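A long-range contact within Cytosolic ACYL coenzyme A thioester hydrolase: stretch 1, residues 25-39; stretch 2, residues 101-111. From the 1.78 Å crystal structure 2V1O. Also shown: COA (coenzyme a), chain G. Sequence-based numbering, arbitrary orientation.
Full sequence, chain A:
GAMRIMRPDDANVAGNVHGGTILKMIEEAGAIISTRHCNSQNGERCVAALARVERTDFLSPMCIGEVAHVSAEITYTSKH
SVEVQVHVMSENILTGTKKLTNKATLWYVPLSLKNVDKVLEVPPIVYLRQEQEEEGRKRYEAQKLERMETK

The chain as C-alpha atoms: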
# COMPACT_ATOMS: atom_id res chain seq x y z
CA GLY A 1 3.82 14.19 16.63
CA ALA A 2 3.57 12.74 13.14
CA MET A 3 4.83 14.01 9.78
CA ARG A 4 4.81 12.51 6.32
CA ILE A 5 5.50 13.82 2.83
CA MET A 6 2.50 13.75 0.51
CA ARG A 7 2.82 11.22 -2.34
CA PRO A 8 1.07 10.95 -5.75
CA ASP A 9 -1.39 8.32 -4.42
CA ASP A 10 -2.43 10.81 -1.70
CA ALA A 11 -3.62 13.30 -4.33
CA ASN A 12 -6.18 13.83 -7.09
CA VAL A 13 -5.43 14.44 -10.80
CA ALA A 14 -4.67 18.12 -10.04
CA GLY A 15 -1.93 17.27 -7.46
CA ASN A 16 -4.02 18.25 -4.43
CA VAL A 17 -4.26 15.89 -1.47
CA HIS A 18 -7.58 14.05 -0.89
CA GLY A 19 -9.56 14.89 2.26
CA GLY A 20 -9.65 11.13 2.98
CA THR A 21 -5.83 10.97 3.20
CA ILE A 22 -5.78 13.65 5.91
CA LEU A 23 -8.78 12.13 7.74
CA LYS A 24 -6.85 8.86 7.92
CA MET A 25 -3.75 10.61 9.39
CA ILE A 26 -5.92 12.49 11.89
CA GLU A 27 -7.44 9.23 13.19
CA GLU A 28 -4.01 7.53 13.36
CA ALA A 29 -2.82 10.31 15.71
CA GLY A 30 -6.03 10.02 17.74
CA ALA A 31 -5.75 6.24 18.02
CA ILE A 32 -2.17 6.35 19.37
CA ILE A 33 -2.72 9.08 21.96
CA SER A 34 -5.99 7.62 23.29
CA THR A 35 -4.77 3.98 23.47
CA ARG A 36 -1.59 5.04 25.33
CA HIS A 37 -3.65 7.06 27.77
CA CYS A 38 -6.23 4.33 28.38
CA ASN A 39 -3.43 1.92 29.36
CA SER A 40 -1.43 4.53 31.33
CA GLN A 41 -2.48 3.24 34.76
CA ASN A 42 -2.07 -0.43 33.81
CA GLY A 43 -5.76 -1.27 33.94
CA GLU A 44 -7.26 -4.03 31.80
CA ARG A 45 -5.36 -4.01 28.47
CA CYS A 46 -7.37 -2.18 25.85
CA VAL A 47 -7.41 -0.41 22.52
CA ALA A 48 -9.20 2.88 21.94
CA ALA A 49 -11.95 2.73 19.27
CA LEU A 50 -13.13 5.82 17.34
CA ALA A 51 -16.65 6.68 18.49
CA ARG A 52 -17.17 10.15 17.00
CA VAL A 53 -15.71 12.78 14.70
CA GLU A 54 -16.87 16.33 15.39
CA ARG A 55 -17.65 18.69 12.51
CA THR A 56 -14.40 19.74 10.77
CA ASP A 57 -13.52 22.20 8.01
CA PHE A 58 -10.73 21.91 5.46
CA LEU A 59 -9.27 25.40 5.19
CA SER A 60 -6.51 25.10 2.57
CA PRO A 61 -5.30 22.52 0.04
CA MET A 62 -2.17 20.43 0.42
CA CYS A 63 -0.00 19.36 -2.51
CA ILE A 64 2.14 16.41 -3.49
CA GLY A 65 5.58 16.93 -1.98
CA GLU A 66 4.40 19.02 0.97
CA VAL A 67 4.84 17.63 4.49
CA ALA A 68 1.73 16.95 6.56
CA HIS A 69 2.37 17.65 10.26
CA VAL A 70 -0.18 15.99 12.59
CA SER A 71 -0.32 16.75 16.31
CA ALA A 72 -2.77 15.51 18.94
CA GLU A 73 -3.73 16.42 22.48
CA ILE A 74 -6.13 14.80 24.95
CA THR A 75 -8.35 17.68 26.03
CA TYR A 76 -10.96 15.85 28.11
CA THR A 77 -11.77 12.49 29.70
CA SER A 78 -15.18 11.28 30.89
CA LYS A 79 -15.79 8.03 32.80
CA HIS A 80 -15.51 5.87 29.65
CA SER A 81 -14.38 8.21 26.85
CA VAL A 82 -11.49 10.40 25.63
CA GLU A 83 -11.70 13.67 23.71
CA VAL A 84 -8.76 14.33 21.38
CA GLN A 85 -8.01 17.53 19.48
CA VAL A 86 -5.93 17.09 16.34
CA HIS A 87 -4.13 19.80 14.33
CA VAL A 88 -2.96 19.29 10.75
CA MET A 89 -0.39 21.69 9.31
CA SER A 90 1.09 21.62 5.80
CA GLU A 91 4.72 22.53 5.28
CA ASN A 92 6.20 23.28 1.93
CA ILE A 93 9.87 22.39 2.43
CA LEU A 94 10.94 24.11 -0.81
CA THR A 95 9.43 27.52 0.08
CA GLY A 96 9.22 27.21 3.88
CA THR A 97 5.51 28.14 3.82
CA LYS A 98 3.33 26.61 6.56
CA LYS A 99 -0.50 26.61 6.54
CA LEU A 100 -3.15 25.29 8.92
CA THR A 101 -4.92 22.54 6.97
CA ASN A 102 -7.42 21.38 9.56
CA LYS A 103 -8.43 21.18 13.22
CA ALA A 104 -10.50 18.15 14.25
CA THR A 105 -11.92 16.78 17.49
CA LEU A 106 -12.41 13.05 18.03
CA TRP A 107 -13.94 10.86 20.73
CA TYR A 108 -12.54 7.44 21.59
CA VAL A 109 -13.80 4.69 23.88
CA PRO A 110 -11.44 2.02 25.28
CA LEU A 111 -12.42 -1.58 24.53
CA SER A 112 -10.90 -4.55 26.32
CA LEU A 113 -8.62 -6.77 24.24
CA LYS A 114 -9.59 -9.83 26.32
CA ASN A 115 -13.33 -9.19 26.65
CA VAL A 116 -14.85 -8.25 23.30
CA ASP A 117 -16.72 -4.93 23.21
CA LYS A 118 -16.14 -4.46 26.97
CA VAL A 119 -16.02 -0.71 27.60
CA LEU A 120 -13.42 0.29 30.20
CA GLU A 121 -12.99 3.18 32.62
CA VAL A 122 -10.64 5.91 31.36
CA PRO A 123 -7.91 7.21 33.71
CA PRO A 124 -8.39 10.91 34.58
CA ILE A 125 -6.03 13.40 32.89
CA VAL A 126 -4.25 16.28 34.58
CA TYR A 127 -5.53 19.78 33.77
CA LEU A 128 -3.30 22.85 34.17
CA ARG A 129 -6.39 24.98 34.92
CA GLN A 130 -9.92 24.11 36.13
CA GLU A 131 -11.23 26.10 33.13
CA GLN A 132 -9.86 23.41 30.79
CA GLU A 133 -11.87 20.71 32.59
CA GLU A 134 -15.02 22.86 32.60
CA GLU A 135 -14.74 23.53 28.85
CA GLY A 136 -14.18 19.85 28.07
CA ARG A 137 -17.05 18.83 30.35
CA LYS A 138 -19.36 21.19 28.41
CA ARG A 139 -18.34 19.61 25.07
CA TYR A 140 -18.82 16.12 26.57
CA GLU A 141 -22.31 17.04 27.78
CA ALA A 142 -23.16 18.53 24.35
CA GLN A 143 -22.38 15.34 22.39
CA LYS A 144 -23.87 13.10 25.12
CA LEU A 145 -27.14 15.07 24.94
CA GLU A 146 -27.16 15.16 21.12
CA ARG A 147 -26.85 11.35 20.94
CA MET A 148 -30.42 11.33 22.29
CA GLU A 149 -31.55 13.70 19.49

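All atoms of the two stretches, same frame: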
# COMPACT_ATOMS: atom_id res chain seq x y z
N MET A 25 -4.89 10.21 8.55
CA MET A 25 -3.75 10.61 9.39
C MET A 25 -4.23 11.17 10.74
O MET A 25 -3.64 10.91 11.78
CB MET A 25 -2.89 11.67 8.70
CG MET A 25 -2.14 11.21 7.43
SD MET A 25 -0.93 12.47 6.94
CE MET A 25 -1.90 13.95 7.21
N ILE A 26 -5.31 11.94 10.69
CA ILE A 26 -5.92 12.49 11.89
C ILE A 26 -6.29 11.36 12.86
O ILE A 26 -5.96 11.42 14.04
CB ILE A 26 -7.17 13.35 11.55
CG1 ILE A 26 -6.75 14.65 10.86
CG2 ILE A 26 -7.97 13.69 12.83
CD1 ILE A 26 -7.90 15.34 10.11
N GLU A 27 -6.95 10.33 12.34
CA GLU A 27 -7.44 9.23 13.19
C GLU A 27 -6.29 8.39 13.73
O GLU A 27 -6.33 7.94 14.87
CB GLU A 27 -8.47 8.37 12.45
CG GLU A 27 -9.40 7.58 13.36
CD GLU A 27 -8.80 6.26 13.83
OE1 GLU A 27 -8.39 5.45 12.98
OE2 GLU A 27 -8.75 6.03 15.06
N GLU A 28 -5.24 8.22 12.92
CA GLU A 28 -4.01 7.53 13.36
C GLU A 28 -3.40 8.21 14.59
O GLU A 28 -3.06 7.53 15.57
CB GLU A 28 -3.01 7.42 12.20
CG GLU A 28 -3.48 6.48 11.09
CD GLU A 28 -2.64 6.54 9.81
OE1 GLU A 28 -2.06 7.61 9.49
OE2 GLU A 28 -2.59 5.50 9.11
N ALA A 29 -3.31 9.54 14.56
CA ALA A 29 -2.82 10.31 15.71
C ALA A 29 -3.74 10.14 16.91
O ALA A 29 -3.26 9.90 18.01
CB ALA A 29 -2.64 11.79 15.36
N GLY A 30 -5.06 10.23 16.67
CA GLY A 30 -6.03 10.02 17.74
C GLY A 30 -5.94 8.64 18.37
O GLY A 30 -6.02 8.50 19.60
N ALA A 31 -5.76 7.62 17.53
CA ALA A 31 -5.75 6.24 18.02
C ALA A 31 -4.56 6.01 18.94
O ALA A 31 -4.70 5.36 19.97
CB ALA A 31 -5.74 5.25 16.86
N ILE A 32 -3.39 6.53 18.56
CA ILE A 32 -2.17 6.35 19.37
C ILE A 32 -2.30 7.02 20.73
O ILE A 32 -2.06 6.39 21.78
CB ILE A 32 -0.91 6.88 18.65
CG1 ILE A 32 -0.53 5.95 17.50
CG2 ILE A 32 0.26 7.04 19.64
CD1 ILE A 32 0.39 6.61 16.45
N ILE A 33 -2.71 8.29 20.73
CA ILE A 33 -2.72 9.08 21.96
C ILE A 33 -3.75 8.53 22.96
O ILE A 33 -3.50 8.44 24.17
CB ILE A 33 -2.87 10.61 21.67
CG1 ILE A 33 -2.33 11.45 22.84
CG2 ILE A 33 -4.32 10.97 21.27
CD1 ILE A 33 -2.09 12.93 22.50
N SER A 34 -4.90 8.10 22.44
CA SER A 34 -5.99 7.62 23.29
C SER A 34 -5.68 6.22 23.85
O SER A 34 -5.90 5.97 25.04
CB SER A 34 -7.33 7.66 22.54
OG SER A 34 -7.27 6.87 21.35
N THR A 35 -5.17 5.32 23.01
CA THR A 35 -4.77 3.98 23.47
C THR A 35 -3.69 4.06 24.56
O THR A 35 -3.81 3.42 25.60
CB THR A 35 -4.31 3.08 22.30
OG1 THR A 35 -5.43 2.85 21.43
CG2 THR A 35 -3.77 1.75 22.81
N ARG A 36 -2.64 4.86 24.33
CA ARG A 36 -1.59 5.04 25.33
C ARG A 36 -2.19 5.52 26.66
O ARG A 36 -1.92 4.96 27.73
CB ARG A 36 -0.54 6.05 24.85
CG ARG A 36 0.64 6.18 25.81
CD ARG A 36 1.44 7.44 25.57
NE ARG A 36 2.17 7.43 24.31
CZ ARG A 36 1.84 8.16 23.23
NH1 ARG A 36 0.77 8.95 23.25
NH2 ARG A 36 2.58 8.08 22.13
N HIS A 37 -3.03 6.54 26.58
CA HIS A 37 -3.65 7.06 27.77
C HIS A 37 -4.51 6.05 28.51
O HIS A 37 -4.46 5.96 29.75
CB HIS A 37 -4.48 8.30 27.49
CG HIS A 37 -5.11 8.83 28.73
ND1 HIS A 37 -6.44 8.60 29.04
CD2 HIS A 37 -4.58 9.46 29.80
CE1 HIS A 37 -6.70 9.12 30.23
NE2 HIS A 37 -5.59 9.65 30.71
N CYS A 38 -5.31 5.29 27.77
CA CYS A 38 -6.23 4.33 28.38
C CYS A 38 -5.54 3.14 29.06
O CYS A 38 -6.15 2.44 29.88
CB CYS A 38 -7.29 3.89 27.37
SG CYS A 38 -8.46 5.22 27.02
N ASN A 39 -4.28 2.93 28.71
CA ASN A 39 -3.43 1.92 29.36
C ASN A 39 -2.41 2.49 30.36
O ASN A 39 -1.60 1.74 30.93
CB ASN A 39 -2.72 1.09 28.28
CG ASN A 39 -3.67 0.23 27.49
OD1 ASN A 39 -4.16 -0.79 27.97
ND2 ASN A 39 -3.95 0.64 26.26
N THR A 101 -4.06 23.32 7.85
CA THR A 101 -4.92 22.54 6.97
C THR A 101 -6.27 22.30 7.63
O THR A 101 -7.31 22.51 7.01
CB THR A 101 -4.28 21.18 6.61
OG1 THR A 101 -2.97 21.40 6.10
CG2 THR A 101 -5.13 20.43 5.57
N ASN A 102 -6.24 21.89 8.89
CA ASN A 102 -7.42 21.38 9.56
C ASN A 102 -7.25 21.29 11.08
O ASN A 102 -6.15 21.02 11.57
CB ASN A 102 -7.74 19.99 8.98
CG ASN A 102 -8.95 19.37 9.61
OD1 ASN A 102 -8.85 18.49 10.46
ND2 ASN A 102 -10.13 19.84 9.20
N LYS A 103 -8.33 21.54 11.81
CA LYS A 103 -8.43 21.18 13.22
C LYS A 103 -9.63 20.24 13.36
O LYS A 103 -10.70 20.51 12.82
CB LYS A 103 -8.65 22.40 14.11
CG LYS A 103 -7.61 23.51 14.04
CD LYS A 103 -7.97 24.58 15.08
CE LYS A 103 -7.41 25.95 14.73
NZ LYS A 103 -8.30 26.68 13.77
N ALA A 104 -9.43 19.13 14.06
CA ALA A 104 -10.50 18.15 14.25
C ALA A 104 -10.56 17.72 15.71
O ALA A 104 -9.55 17.77 16.42
CB ALA A 104 -10.29 16.93 13.34
N THR A 105 -11.75 17.34 16.16
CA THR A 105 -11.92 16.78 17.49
C THR A 105 -12.54 15.39 17.36
O THR A 105 -13.49 15.19 16.59
CB THR A 105 -12.76 17.69 18.40
OG1 THR A 105 -12.08 18.94 18.59
CG2 THR A 105 -13.01 17.05 19.78
N LEU A 106 -11.99 14.44 18.10
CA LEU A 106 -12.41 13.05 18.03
C LEU A 106 -12.72 12.53 19.43
O LEU A 106 -12.10 12.96 20.40
CB LEU A 106 -11.28 12.20 17.44
CG LEU A 106 -10.51 12.68 16.21
CD1 LEU A 106 -9.21 11.89 16.06
CD2 LEU A 106 -11.36 12.55 14.97
N TRP A 107 -13.64 11.57 19.49
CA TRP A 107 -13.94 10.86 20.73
C TRP A 107 -13.64 9.39 20.56
O TRP A 107 -14.05 8.77 19.57
CB TRP A 107 -15.41 11.05 21.13
CG TRP A 107 -15.72 12.46 21.50
CD1 TRP A 107 -16.06 13.47 20.65
CD2 TRP A 107 -15.74 13.02 22.82
NE1 TRP A 107 -16.29 14.63 21.35
CE2 TRP A 107 -16.10 14.38 22.69
CE3 TRP A 107 -15.48 12.50 24.10
CZ2 TRP A 107 -16.21 15.24 23.80
CZ3 TRP A 107 -15.60 13.36 25.20
CH2 TRP A 107 -15.96 14.71 25.04
N TYR A 108 -12.91 8.85 21.54
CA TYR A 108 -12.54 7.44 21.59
C TYR A 108 -13.11 6.79 22.85
O TYR A 108 -13.30 7.45 23.86
CB TYR A 108 -11.02 7.29 21.59
CG TYR A 108 -10.39 7.61 20.26
CD1 TYR A 108 -10.15 6.60 19.33
CD2 TYR A 108 -10.05 8.93 19.93
CE1 TYR A 108 -9.59 6.89 18.09
CE2 TYR A 108 -9.49 9.22 18.67
CZ TYR A 108 -9.26 8.19 17.77
OH TYR A 108 -8.70 8.45 16.53
N VAL A 109 -13.35 5.50 22.76
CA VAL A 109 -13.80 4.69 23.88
C VAL A 109 -12.88 3.46 23.97
O VAL A 109 -12.68 2.76 22.98
CB VAL A 109 -15.28 4.26 23.68
CG1 VAL A 109 -15.74 3.34 24.80
CG2 VAL A 109 -16.21 5.50 23.57
N PRO A 110 -12.31 3.19 25.16
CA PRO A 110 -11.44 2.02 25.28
C PRO A 110 -12.22 0.71 25.36
O PRO A 110 -13.16 0.59 26.15
CB PRO A 110 -10.67 2.26 26.59
CG PRO A 110 -11.59 3.13 27.41
CD PRO A 110 -12.40 3.95 26.43
N LEU A 111 -11.82 -0.24 24.53
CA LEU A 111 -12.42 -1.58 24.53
C LEU A 111 -11.39 -2.61 24.92
O LEU A 111 -10.28 -2.62 24.38
CB LEU A 111 -13.01 -1.91 23.15
CG LEU A 111 -14.06 -0.94 22.59
CD1 LEU A 111 -14.53 -1.40 21.21
CD2 LEU A 111 -15.24 -0.81 23.54
N1A COA G . -19.49 9.56 20.68
C2A COA G . -18.91 9.86 21.89
N3A COA G . -19.06 8.99 22.94
C4A COA G . -19.76 7.84 22.77
C5A COA G . -20.34 7.51 21.55
C6A COA G . -20.20 8.38 20.49
N6A COA G . -20.75 8.12 19.31
N7A COA G . -20.97 6.31 21.69
C8A COA G . -20.80 5.89 22.96
N9A COA G . -20.05 6.82 23.63
C1B COA G . -19.49 6.73 24.98
C2B COA G . -20.54 6.95 26.05
O2B COA G . -20.81 8.32 26.23
C3B COA G . -19.89 6.26 27.24
O3B COA G . -18.98 7.11 27.92
P3B COA G . -19.36 7.79 29.34
O7A COA G . -20.44 8.79 29.07
O8A COA G . -19.86 6.72 30.26
O9A COA G . -18.13 8.47 29.89
C4B COA G . -19.07 5.14 26.59
O4B COA G . -18.98 5.44 25.21
C5B COA G . -19.69 3.76 26.80
O5B COA G . -21.07 3.78 26.49
P1A COA G . -21.86 2.38 26.44
O1A COA G . -21.39 1.51 27.58
O2A COA G . -23.34 2.68 26.47
O3A COA G . -21.45 1.68 25.06
P2A COA G . -22.22 1.87 23.66
O4A COA G . -22.75 3.27 23.49
O5A COA G . -23.29 0.81 23.47
O6A COA G . -21.04 1.57 22.62
CBP COA G . -19.05 2.02 21.36
CCP COA G . -20.00 2.52 22.44
CDP COA G . -18.11 3.17 20.96
CEP COA G . -18.22 0.90 21.98
CAP COA G . -19.87 1.53 20.16
OAP COA G . -20.69 2.56 19.64
C9P COA G . -19.02 0.96 19.05
O9P COA G . -18.45 -0.31 19.20
N8P COA G . -18.85 1.71 17.97
C7P COA G . -17.91 1.36 16.93
C6P COA G . -16.47 1.73 17.31
C5P COA G . -15.55 1.38 16.17
O5P COA G . -15.31 0.18 15.93
N4P COA G . -15.04 2.40 15.48
C3P COA G . -14.52 2.28 14.12
C2P COA G . -15.60 1.86 13.08
S1P COA G . -14.75 1.66 11.50

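Helix 25-38 packs across strand 101-111 at 45°, with the axes 9.0 Å apart at closest approach. The register pairs every fourth helix residue with every second strand residue: Ile-26 with Ala-104, Gly-30 with Leu-106, Ser-34 with Tyr-108 and Cys-38 with Pro-110. Even-numbered strand residues from Asn-102 to Pro-110 point toward the helix.

Tyr-108 has the largest share of the contact. Chi1 m (-72°) runs the ring's long axis along the helix and carries the hydroxyl to Glu-27; chi2 (-93°) sets the plane of the ring, so that one face meets Ser-34 OG. Tyr-108 OH donates a hydrogen bond to Glu-27 OE2 at 2.8 Å. The CA-to-CB bond of Glu-27 points sideways, but chi1 t (-158°) and chi2 m (-84°) bring the carboxylate back to the strand. Its other oxygen, OE1, is hydrogen-bonded elsewhere in the structure.

Gly-30 leaves room for this hydroxyl. Gly-30 CA lies 3.3 Å from Tyr-108 OH. An ideal CB here would be 2.3 Å from Tyr-108 OH and 2.7 Å from Leu-106 CD1, a clash with both.

Ser-34 sits over one face of the Tyr-108 ring, with Ser-34 OG 3.4 Å from Tyr-108 CG. Its chi1 is p (59°). This turns the hydroxyl back along the helix, where Ser-34 OG donates to Gly-30 O at 2.7 Å. The polar group is thus satisfied within the helix while it packs on the ring.

Ile-26 points toward the strand and meets three of its residues, Asn-102, Ala-104 and Leu-106. With chi1 m, Ile-26 CG2 lies 4.0 Å from Ala-104 CB and 3.9 Å from Leu-106 CD1. With chi2 t, Ile-26 CD1 extends to within 3.3 Å of Asn-102 OD1. Leu-106, m and t, also places Leu-106 CD1 4.1 Å from Gly-30 CA.

Further along the helix, Cys-38 adopts chi1 m (-71°). Cys-38 SG packs 3.7 Å from Pro-110 CB.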